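Local coordinates for glycoside hydrolase family 88 protein (Bacteroides vulgatus, PDB 4Q88) that is probably a carbohydrate-cleaving hydrolase of the six-hairpin clan, its natural substrate not established, at residues R36-N41 with G98-C103; D143-V148 with G213-A218; I321-E326 with A336-N341. One frame throughout, in Å; residues are numbered along the deposited sequence.

Overall arrangement
Following the chain from the N terminus, contact 1 joins the start of helix 39-55 to the turn leading into helix 103-113, closing a span that holds the rest of helix 39-55 and helix 58-70. Contact 2 then pairs helix 144-159 with helix 209-225 near the centre of the molecule, closing a 64-residue span with helix 163-179 and the small hairpin 180-187, and contact 3 closes a short loop between helices 293-311 and 341-358. The three follow in series, neither nested nor crossed. Contacts 1 and 2 touch, Asp99 and Val102 packing on Met147. Contact 3 meets contact 1 through Asn341 and Asn41 and through Val324 and Trp39, but stays about 8 Å from contact 2 at the nearest atoms.

Contact 1 of 3, residues R36-N41 with G98-C103; sequences RSFWDN and GDWQVC
Phe38 lies across Trp100 in the aromatic contact between the segments. The two ring planes meet obliquely, 41° apart, with CD1 of Phe38 3.4 Å from CE2 of Trp100 over one face of the indole. CB of Phe38 makes a CH-pi contact over the six-membered ring of the same indole, 4.1 Å from its centroid. With CG anti to the backbone N (chi1 -163°), the Phe38 ring is carried crosswise over the indole, and its CE1 comes within 3.5 Å of Trp100 NE1. That NE1 is bonded to Gly89 O. Ser37 OG sits at the indole edge, in plane, 3.7 Å from CZ3 of Trp100, while its hydrogen bond goes to Lys74 O. An alanine in place of Trp100 would probably leave Phe38 without the surface it lies on and Gly89 O without its indole N-H donor. Further along, CB of Trp39 packs 3.8 Å from CG1 of Val102, and the Asp99 carboxylate runs alongside the Trp39 indole, pointing the same way, OD2 3.4 Å from CD1.

The polar link is a water. It donates to Ser37 O and Asp99 O, each at 2.7 Å, and accepts from Cys103 N, so three backbone groups share it between the two segments. Within 36-41, Asn41 ND2 bonds to Arg36 O, tying the first turn of the helix back to the residues leading into it; Arg36 reaches out to a salt bridge with Glu90.

Phe38 occupies the N-cap position of helix 39-55, and the 3-10 turn 98-100 leads toward helix 103-113. Helix 58-70 meets Ser37 and Cys103 through Trp67, while Met147 of helix 144-159 packs on Trp39, Asp99 and Val102.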
loop_
_atom_site.group_PDB
_atom_site.type_symbol
_atom_site.label_atom_id
_atom_site.label_comp_id
_atom_site.label_asym_id
_atom_site.label_seq_id
_atom_site.Cartn_x
_atom_site.Cartn_y
_atom_site.Cartn_z
ATOM N N ARG A 36 -3.886 13.844 11.827
ATOM C CA ARG A 36 -4.766 13.968 10.685
ATOM C C ARG A 36 -4.913 12.631 9.888
ATOM O O ARG A 36 -4.058 11.751 9.990
ATOM C CB ARG A 36 -4.256 15.064 9.749
ATOM C CG ARG A 36 -2.914 14.837 9.129
ATOM C CD ARG A 36 -2.559 15.947 8.140
ATOM N NE ARG A 36 -1.254 15.729 7.604
ATOM C CZ ARG A 36 -0.667 16.466 6.653
ATOM N NH1 ARG A 36 -1.283 17.466 6.071
ATOM N NH2 ARG A 36 0.552 16.165 6.273
ATOM N N SER A 37 -5.981 12.534 9.102
ATOM C CA SER A 37 -6.331 11.297 8.413
ATOM C C SER A 37 -5.666 11.213 7.026
ATOM O O SER A 37 -6.107 10.449 6.220
ATOM C CB SER A 37 -7.848 11.140 8.280
ATOM O OG SER A 37 -8.449 12.290 7.692
ATOM N N PHE A 38 -4.625 12.000 6.769
ATOM C CA PHE A 38 -3.920 12.021 5.496
ATOM C C PHE A 38 -3.159 10.743 5.243
ATOM O O PHE A 38 -2.979 9.955 6.163
ATOM C CB PHE A 38 -2.941 13.183 5.540
ATOM C CG PHE A 38 -2.400 13.635 4.189
ATOM C CD1 PHE A 38 -3.221 13.830 3.093
ATOM C CD2 PHE A 38 -1.094 14.037 4.097
ATOM C CE1 PHE A 38 -2.734 14.352 1.897
ATOM C CE2 PHE A 38 -0.582 14.536 2.908
ATOM C CZ PHE A 38 -1.410 14.714 1.808
ATOM N N TRP A 39 -2.707 10.525 4.003
ATOM C CA TRP A 39 -2.263 9.177 3.568
ATOM C C TRP A 39 -1.187 8.501 4.443
ATOM O O TRP A 39 -1.209 7.302 4.627
ATOM C CB TRP A 39 -1.772 9.209 2.106
ATOM C CG TRP A 39 -0.428 9.858 1.996
ATOM C CD1 TRP A 39 -0.163 11.188 1.878
ATOM C CD2 TRP A 39 0.833 9.201 2.034
ATOM N NE1 TRP A 39 1.204 11.412 1.851
ATOM C CE2 TRP A 39 1.833 10.198 1.929
ATOM C CE3 TRP A 39 1.220 7.866 2.086
ATOM C CZ2 TRP A 39 3.193 9.881 1.942
ATOM C CZ3 TRP A 39 2.564 7.562 2.115
ATOM C CH2 TRP A 39 3.529 8.557 2.001
ATOM N N ASP A 40 -0.211 9.267 4.911
ATOM C CA ASP A 40 0.913 8.656 5.605
ATOM C C ASP A 40 0.474 8.030 6.928
ATOM O O ASP A 40 0.818 6.863 7.215
ATOM C CB ASP A 40 2.092 9.638 5.738
ATOM C CG ASP A 40 1.740 10.930 6.467
ATOM O OD1 ASP A 40 0.565 11.389 6.551
ATOM O OD2 ASP A 40 2.709 11.497 6.987
ATOM N N ASN A 41 -0.330 8.758 7.714
ATOM C CA ASN A 41 -0.951 8.152 8.884
ATOM C C ASN A 41 -1.922 7.048 8.519
ATOM O O ASN A 41 -1.965 5.995 9.163
ATOM C CB ASN A 41 -1.672 9.219 9.706
ATOM C CG ASN A 41 -0.717 10.239 10.281
ATOM O OD1 ASN A 41 0.373 9.892 10.730
ATOM N ND2 ASN A 41 -1.157 11.485 10.371
ATOM N N GLY A 98 -6.930 10.880 -3.754
ATOM C CA GLY A 98 -6.908 9.577 -3.088
ATOM C C GLY A 98 -6.091 9.517 -1.809
ATOM O O GLY A 98 -6.360 8.741 -0.929
ATOM N N ASP A 99 -5.117 10.407 -1.633
ATOM C CA ASP A 99 -4.376 10.422 -0.359
ATOM C C ASP A 99 -5.301 10.853 0.813
ATOM O O ASP A 99 -4.961 10.610 1.975
ATOM C CB ASP A 99 -3.189 11.398 -0.437
ATOM C CG ASP A 99 -2.016 10.864 -1.211
ATOM O OD1 ASP A 99 -2.032 9.682 -1.605
ATOM O OD2 ASP A 99 -1.036 11.672 -1.381
ATOM N N TRP A 100 -6.480 11.432 0.502
ATOM C CA TRP A 100 -7.478 11.790 1.529
ATOM C C TRP A 100 -8.591 10.759 1.585
ATOM O O TRP A 100 -9.581 10.930 2.260
ATOM C CB TRP A 100 -8.061 13.164 1.247
ATOM C CG TRP A 100 -7.148 14.267 1.684
ATOM C CD1 TRP A 100 -6.538 15.208 0.885
ATOM C CD2 TRP A 100 -6.822 14.595 3.026
ATOM N NE1 TRP A 100 -5.825 16.083 1.671
ATOM C CE2 TRP A 100 -5.977 15.733 2.988
ATOM C CE3 TRP A 100 -7.125 14.011 4.272
ATOM C CZ2 TRP A 100 -5.422 16.299 4.158
ATOM C CZ3 TRP A 100 -6.602 14.582 5.438
ATOM C CH2 TRP A 100 -5.771 15.727 5.371
ATOM N N GLN A 101 -8.384 9.659 0.899
ATOM C CA GLN A 101 -9.392 8.567 0.823
ATOM C C GLN A 101 -8.925 7.226 1.376
ATOM O O GLN A 101 -9.735 6.337 1.694
ATOM C CB GLN A 101 -9.829 8.395 -0.619
ATOM C CG GLN A 101 -10.478 9.613 -1.236
ATOM C CD GLN A 101 -10.845 9.424 -2.700
ATOM O OE1 GLN A 101 -10.303 8.548 -3.378
ATOM N NE2 GLN A 101 -11.760 10.252 -3.211
ATOM N N VAL A 102 -7.622 7.044 1.545
ATOM C CA VAL A 102 -7.089 5.797 2.132
ATOM C C VAL A 102 -7.547 5.600 3.584
ATOM O O VAL A 102 -7.747 4.443 4.013
ATOM C CB VAL A 102 -5.537 5.667 1.957
ATOM C CG1 VAL A 102 -4.836 6.941 2.354
ATOM C CG2 VAL A 102 -4.953 4.481 2.705
ATOM N N CYS A 103 -7.814 6.694 4.318
ATOM C CA CYS A 103 -8.419 6.593 5.626
ATOM C C CYS A 103 -9.716 5.765 5.590
ATOM O O CYS A 103 -10.059 5.038 6.567
ATOM C CB CYS A 103 -8.666 7.970 6.255
ATOM S SG CYS A 103 -9.778 9.013 5.333
HETATM O O HOH W 1 -6.598 9.395 3.812
#

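Contact 2 of 3, residues D143-V148 with G213-A218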
loop_
_atom_site.group_PDB
_atom_site.type_symbol
_atom_site.label_atom_id
_atom_site.label_comp_id
_atom_site.label_asym_id
_atom_site.label_seq_id
_atom_site.Cartn_x
_atom_site.Cartn_y
_atom_site.Cartn_z
ATOM N N ASP A 143 0.737 5.388 -6.856
ATOM C CA ASP A 143 0.503 5.160 -5.432
ATOM C C ASP A 143 -1.028 5.102 -5.124
ATOM O O ASP A 143 -1.464 4.475 -4.156
ATOM C CB ASP A 143 1.120 6.215 -4.531
ATOM C CG ASP A 143 2.497 6.708 -4.941
ATOM O OD1 ASP A 143 2.861 6.745 -6.123
ATOM O OD2 ASP A 143 3.173 7.193 -4.047
ATOM N N ALA A 144 -1.829 5.764 -5.959
ATOM C CA ALA A 144 -3.276 5.820 -5.834
ATOM C C ALA A 144 -3.872 4.449 -5.801
ATOM O O ALA A 144 -4.922 4.244 -5.170
ATOM C CB ALA A 144 -3.919 6.572 -6.979
ATOM N N LEU A 145 -3.252 3.498 -6.497
ATOM C CA LEU A 145 -3.786 2.164 -6.430
ATOM C C LEU A 145 -3.863 1.577 -5.024
ATOM O O LEU A 145 -4.840 0.889 -4.693
ATOM C CB LEU A 145 -3.057 1.202 -7.385
ATOM C CG LEU A 145 -2.978 1.626 -8.868
ATOM C CD1 LEU A 145 -2.326 0.494 -9.666
ATOM C CD2 LEU A 145 -4.370 1.932 -9.418
ATOM N N TYR A 146 -2.829 1.723 -4.212
ATOM C CA TYR A 146 -2.937 1.273 -2.855
ATOM C C TYR A 146 -3.894 2.162 -2.082
ATOM O O TYR A 146 -4.653 1.661 -1.228
ATOM C CB TYR A 146 -1.557 1.237 -2.176
ATOM C CG TYR A 146 -1.613 0.661 -0.783
ATOM C CD1 TYR A 146 -1.931 1.464 0.315
ATOM C CD2 TYR A 146 -1.416 -0.699 -0.550
ATOM C CE1 TYR A 146 -2.033 0.896 1.591
ATOM C CE2 TYR A 146 -1.485 -1.245 0.696
ATOM C CZ TYR A 146 -1.839 -0.459 1.771
ATOM O OH TYR A 146 -1.934 -1.059 3.015
HETATM N N MSE A 147 -3.858 3.473 -2.322
HETATM C CA MSE A 147 -4.703 4.360 -1.515
HETATM C C MSE A 147 -6.207 4.036 -1.702
HETATM O O MSE A 147 -7.001 4.101 -0.764
HETATM C CB MSE A 147 -4.406 5.803 -1.871
HETATM C CG MSE A 147 -2.968 6.248 -1.684
HETATM SE SE MSE A 147 -2.109 5.671 0.002
HETATM C CE MSE A 147 -0.383 5.217 -0.817
ATOM N N VAL A 148 -6.577 3.712 -2.919
ATOM C CA VAL A 148 -7.995 3.667 -3.303
ATOM C C VAL A 148 -8.535 2.344 -3.796
ATOM O O VAL A 148 -9.723 2.024 -3.513
ATOM C CB VAL A 148 -8.379 4.834 -4.250
ATOM C CG1 VAL A 148 -9.871 5.061 -4.226
ATOM C CG2 VAL A 148 -7.702 6.146 -3.860
ATOM N N GLY A 213 5.569 -1.200 -5.487
ATOM C CA GLY A 213 5.131 -1.827 -4.217
ATOM C C GLY A 213 3.684 -1.506 -3.895
ATOM O O GLY A 213 2.899 -2.394 -3.543
ATOM N N TRP A 214 3.335 -0.218 -3.987
ATOM C CA TRP A 214 1.943 0.171 -3.735
ATOM C C TRP A 214 0.998 -0.637 -4.652
ATOM O O TRP A 214 -0.008 -1.227 -4.197
ATOM C CB TRP A 214 1.731 1.670 -3.989
ATOM C CG TRP A 214 2.346 2.630 -3.022
ATOM C CD1 TRP A 214 3.077 3.738 -3.359
ATOM C CD2 TRP A 214 2.262 2.643 -1.581
ATOM N NE1 TRP A 214 3.410 4.420 -2.248
ATOM C CE2 TRP A 214 2.984 3.746 -1.142
ATOM C CE3 TRP A 214 1.683 1.814 -0.628
ATOM C CZ2 TRP A 214 3.122 4.057 0.193
ATOM C CZ3 TRP A 214 1.850 2.129 0.712
ATOM C CH2 TRP A 214 2.540 3.243 1.095
ATOM N N ALA A 215 1.335 -0.722 -5.946
ATOM C CA ALA A 215 0.481 -1.380 -6.897
ATOM C C ALA A 215 0.332 -2.874 -6.606
ATOM O O ALA A 215 -0.795 -3.414 -6.592
ATOM C CB ALA A 215 0.995 -1.175 -8.344
ATOM N N PHE A 216 1.456 -3.541 -6.349
ATOM C CA PHE A 216 1.470 -4.989 -6.111
ATOM C C PHE A 216 0.715 -5.339 -4.809
ATOM O O PHE A 216 -0.119 -6.280 -4.820
ATOM C CB PHE A 216 2.911 -5.460 -6.033
ATOM C CG PHE A 216 3.106 -6.935 -6.009
ATOM C CD1 PHE A 216 2.690 -7.740 -7.033
ATOM C CD2 PHE A 216 3.899 -7.506 -5.001
ATOM C CE1 PHE A 216 2.906 -9.104 -7.010
ATOM C CE2 PHE A 216 4.168 -8.861 -5.014
ATOM C CZ PHE A 216 3.696 -9.667 -6.015
ATOM N N ALA A 217 0.989 -4.624 -3.730
ATOM C CA ALA A 217 0.210 -4.838 -2.462
ATOM C C ALA A 217 -1.287 -4.503 -2.651
ATOM O O ALA A 217 -2.130 -5.172 -2.077
ATOM C CB ALA A 217 0.764 -4.002 -1.347
ATOM N N ALA A 218 -1.566 -3.470 -3.437
ATOM C CA ALA A 218 -2.946 -3.142 -3.789
ATOM C C ALA A 218 -3.682 -4.280 -4.421
ATOM O O ALA A 218 -4.861 -4.567 -4.060
ATOM C CB ALA A 218 -3.016 -1.879 -4.637
HETATM O O HOH W 2 4.704 7.173 -1.722
#
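CG of Tyr146 is anti to its backbone N (chi1 -175°) and CG of Trp214 is anti to its carbonyl carbon, and these torsions bring the two rings together between the helices. CG of Tyr146 comes 3.5 Å from CE3 of Trp214, the planes inclined at 44° to each other, and CZ3 of Trp214 lies over one face of the phenol ring toward its rim. Met147, a selenomethionine bent at chi2 and chi3, curls its methyl over the indole: CE stands 3.6 Å from the centroid of the six-membered ring, almost on the ring normal, with SE farther out behind it in a Met-aromatic contact.

Helices 144-159 and 209-225 run in broadly the same direction here, their local axes 7.6 Å apart at 38°, close to the centre of the molecule. That fits neighbouring inner helices of the (alpha/alpha)6 barrel expected for this six-hairpin clan. Small residues permit the approach: CB of Ala218 is 3.3 Å from Leu145 O, and CB of Ala215 touches CD1 of Leu145 at 3.9 Å. Ala217 packs its methyl on the Tyr146 ring.

At the head of segment 143-148, Asp143 lies beside the pyrrole part of the indole, its CB 3.4 Å from CD1 of Trp214. A water in the indole plane accepts from Trp214 NE1 and donates to Asp143 OD2 at 2.8 Å, bridging the two. The Tyr146 hydroxyl bonds to Thr46, and Trp39 and Val43 from helix 39-55 cover both Met147 and Trp214.

Contact 3 of 3, residues I321-E326 with A336-N341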
loop_
_atom_site.group_PDB
_atom_site.type_symbol
_atom_site.label_atom_id
_atom_site.label_comp_id
_atom_site.label_asym_id
_atom_site.label_seq_id
_atom_site.Cartn_x
_atom_site.Cartn_y
_atom_site.Cartn_z
ATOM N N ILE A 321 13.916 3.745 5.031
ATOM C CA ILE A 321 12.693 4.141 4.317
ATOM C C ILE A 321 12.940 5.401 3.505
ATOM O O ILE A 321 13.244 6.493 4.045
ATOM C CB ILE A 321 11.502 4.288 5.279
ATOM C CG1 ILE A 321 11.199 2.941 5.936
ATOM C CG2 ILE A 321 10.258 4.816 4.498
ATOM C CD1 ILE A 321 10.376 3.042 7.193
ATOM N N GLN A 322 12.777 5.301 2.180
ATOM C CA GLN A 322 12.982 6.453 1.282
ATOM C C GLN A 322 11.993 7.553 1.732
ATOM O O GLN A 322 10.812 7.282 1.918
ATOM C CB GLN A 322 12.654 6.092 -0.163
ATOM C CG GLN A 322 12.762 7.286 -1.111
ATOM C CD GLN A 322 12.512 6.922 -2.564
ATOM O OE1 GLN A 322 12.030 5.845 -2.892
ATOM N NE2 GLN A 322 12.866 7.826 -3.451
ATOM N N PRO A 323 12.452 8.784 1.863
ATOM C CA PRO A 323 11.557 9.867 2.339
ATOM C C PRO A 323 10.557 10.290 1.263
ATOM O O PRO A 323 10.656 9.863 0.101
ATOM C CB PRO A 323 12.512 11.026 2.620
ATOM C CG PRO A 323 13.776 10.658 1.972
ATOM C CD PRO A 323 13.866 9.170 1.966
ATOM N N VAL A 324 9.614 11.129 1.661
ATOM C CA VAL A 324 8.587 11.619 0.776
ATOM C C VAL A 324 9.037 12.931 0.102
ATOM O O VAL A 324 9.460 13.848 0.768
ATOM C CB VAL A 324 7.301 11.921 1.564
ATOM C CG1 VAL A 324 6.204 12.413 0.637
ATOM C CG2 VAL A 324 6.853 10.661 2.296
ATOM N N GLY A 325 8.866 12.990 -1.196
ATOM C CA GLY A 325 8.871 14.263 -1.916
ATOM C C GLY A 325 10.240 14.911 -1.983
ATOM O O GLY A 325 10.352 16.135 -1.939
ATOM N N GLU A 326 11.285 14.100 -2.027
ATOM C CA GLU A 326 12.640 14.664 -2.178
ATOM C C GLU A 326 13.151 14.317 -3.568
ATOM O O GLU A 326 12.902 13.217 -4.073
ATOM C CB GLU A 326 13.535 14.196 -1.036
ATOM C CG GLU A 326 12.956 14.675 0.295
ATOM C CD GLU A 326 13.831 14.400 1.491
ATOM O OE1 GLU A 326 14.908 13.794 1.309
ATOM O OE2 GLU A 326 13.446 14.789 2.626
ATOM N N ALA A 336 20.243 4.980 6.783
ATOM C CA ALA A 336 19.801 3.885 7.658
ATOM C C ALA A 336 18.735 4.309 8.653
ATOM O O ALA A 336 17.841 3.531 9.010
ATOM C CB ALA A 336 20.994 3.320 8.429
ATOM N N ASN A 337 18.831 5.534 9.120
ATOM C CA ASN A 337 17.966 5.999 10.175
ATOM C C ASN A 337 16.665 6.627 9.694
ATOM O O ASN A 337 15.900 7.086 10.511
ATOM C CB ASN A 337 18.753 6.951 11.086
ATOM C CG ASN A 337 19.838 6.216 11.866
ATOM O OD1 ASN A 337 19.672 5.040 12.256
ATOM N ND2 ASN A 337 20.962 6.880 12.058
ATOM N N SER A 338 16.406 6.623 8.380
ATOM C CA SER A 338 15.170 7.159 7.827
ATOM C C SER A 338 13.972 6.225 8.123
ATOM O O SER A 338 13.909 5.132 7.593
ATOM C CB SER A 338 15.340 7.334 6.329
ATOM O OG SER A 338 14.277 8.053 5.781
ATOM N N CYS A 339 13.046 6.679 8.958
ATOM C CA CYS A 339 11.904 5.878 9.415
ATOM C C CYS A 339 10.661 6.734 9.357
ATOM O O CYS A 339 10.675 7.886 9.863
ATOM C CB CYS A 339 12.115 5.440 10.852
ATOM S SG CYS A 339 10.742 4.423 11.455
ATOM N N PHE A 340 9.596 6.215 8.758
ATOM C CA PHE A 340 8.326 6.942 8.628
ATOM C C PHE A 340 7.155 5.997 8.905
ATOM O O PHE A 340 7.218 4.819 8.552
ATOM C CB PHE A 340 8.145 7.572 7.256
ATOM C CG PHE A 340 9.222 8.597 6.926
ATOM C CD1 PHE A 340 9.138 9.874 7.441
ATOM C CD2 PHE A 340 10.311 8.249 6.183
ATOM C CE1 PHE A 340 10.143 10.815 7.199
ATOM C CE2 PHE A 340 11.306 9.169 5.912
ATOM C CZ PHE A 340 11.209 10.460 6.406
ATOM N N ASN A 341 6.088 6.575 9.475
ATOM C CA ASN A 341 4.811 5.875 9.721
ATOM C C ASN A 341 4.382 4.936 8.594
ATOM O O ASN A 341 4.042 3.787 8.821
ATOM C CB ASN A 341 3.668 6.904 9.967
ATOM C CG ASN A 341 3.602 8.056 8.927
ATOM O OD1 ASN A 341 4.238 8.062 7.863
ATOM N ND2 ASN A 341 2.893 9.120 9.316
#
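Ile321 N donates to Ser338 O at 2.9 Å. The carbonyl of Ile321 is met in return by the Ser338 side chain: OG, anti to the backbone N (chi1 -170°), donates to Ile321 O at 2.6 Å and in the carbonyl plane. Ser338 is modelled in two conformers, so this second bond holds for one of them and may not be permanent. Where both form, Ser338 grips the Ile321 backbone through its carbonyl and its hydroxyl.

The two segments come from the loop that connects helix 293-311 to helix 341-358, the last two helices of what is probably an (alpha/alpha)6 barrel, and the bonds pull this surface loop together just before the final helix. Phe340 is the N-cap residue of helix 341-358.

The apolar part lies between Ile321, Pro323 and Phe340. The side chains of Ile321 and Phe340 run antiparallel past one another, with CG2 of Ile321 3.8 Å from CD2 of Phe340. Ile321 O sits in the plane of the phenyl ring at its edge, while CA of Pro323 approaches CE2 of Phe340 obliquely at 3.6 Å. CD1 of Ile321 reaches 3.6 Å from Phe340 N, a buried N-H for which the model offers no acceptor. Beyond the pair, Arg210 bonds to the carbonyls of Gln322 and Pro323 through NH2 and NH1, and Gln322 OE1 takes a bond from Trp208 NE1.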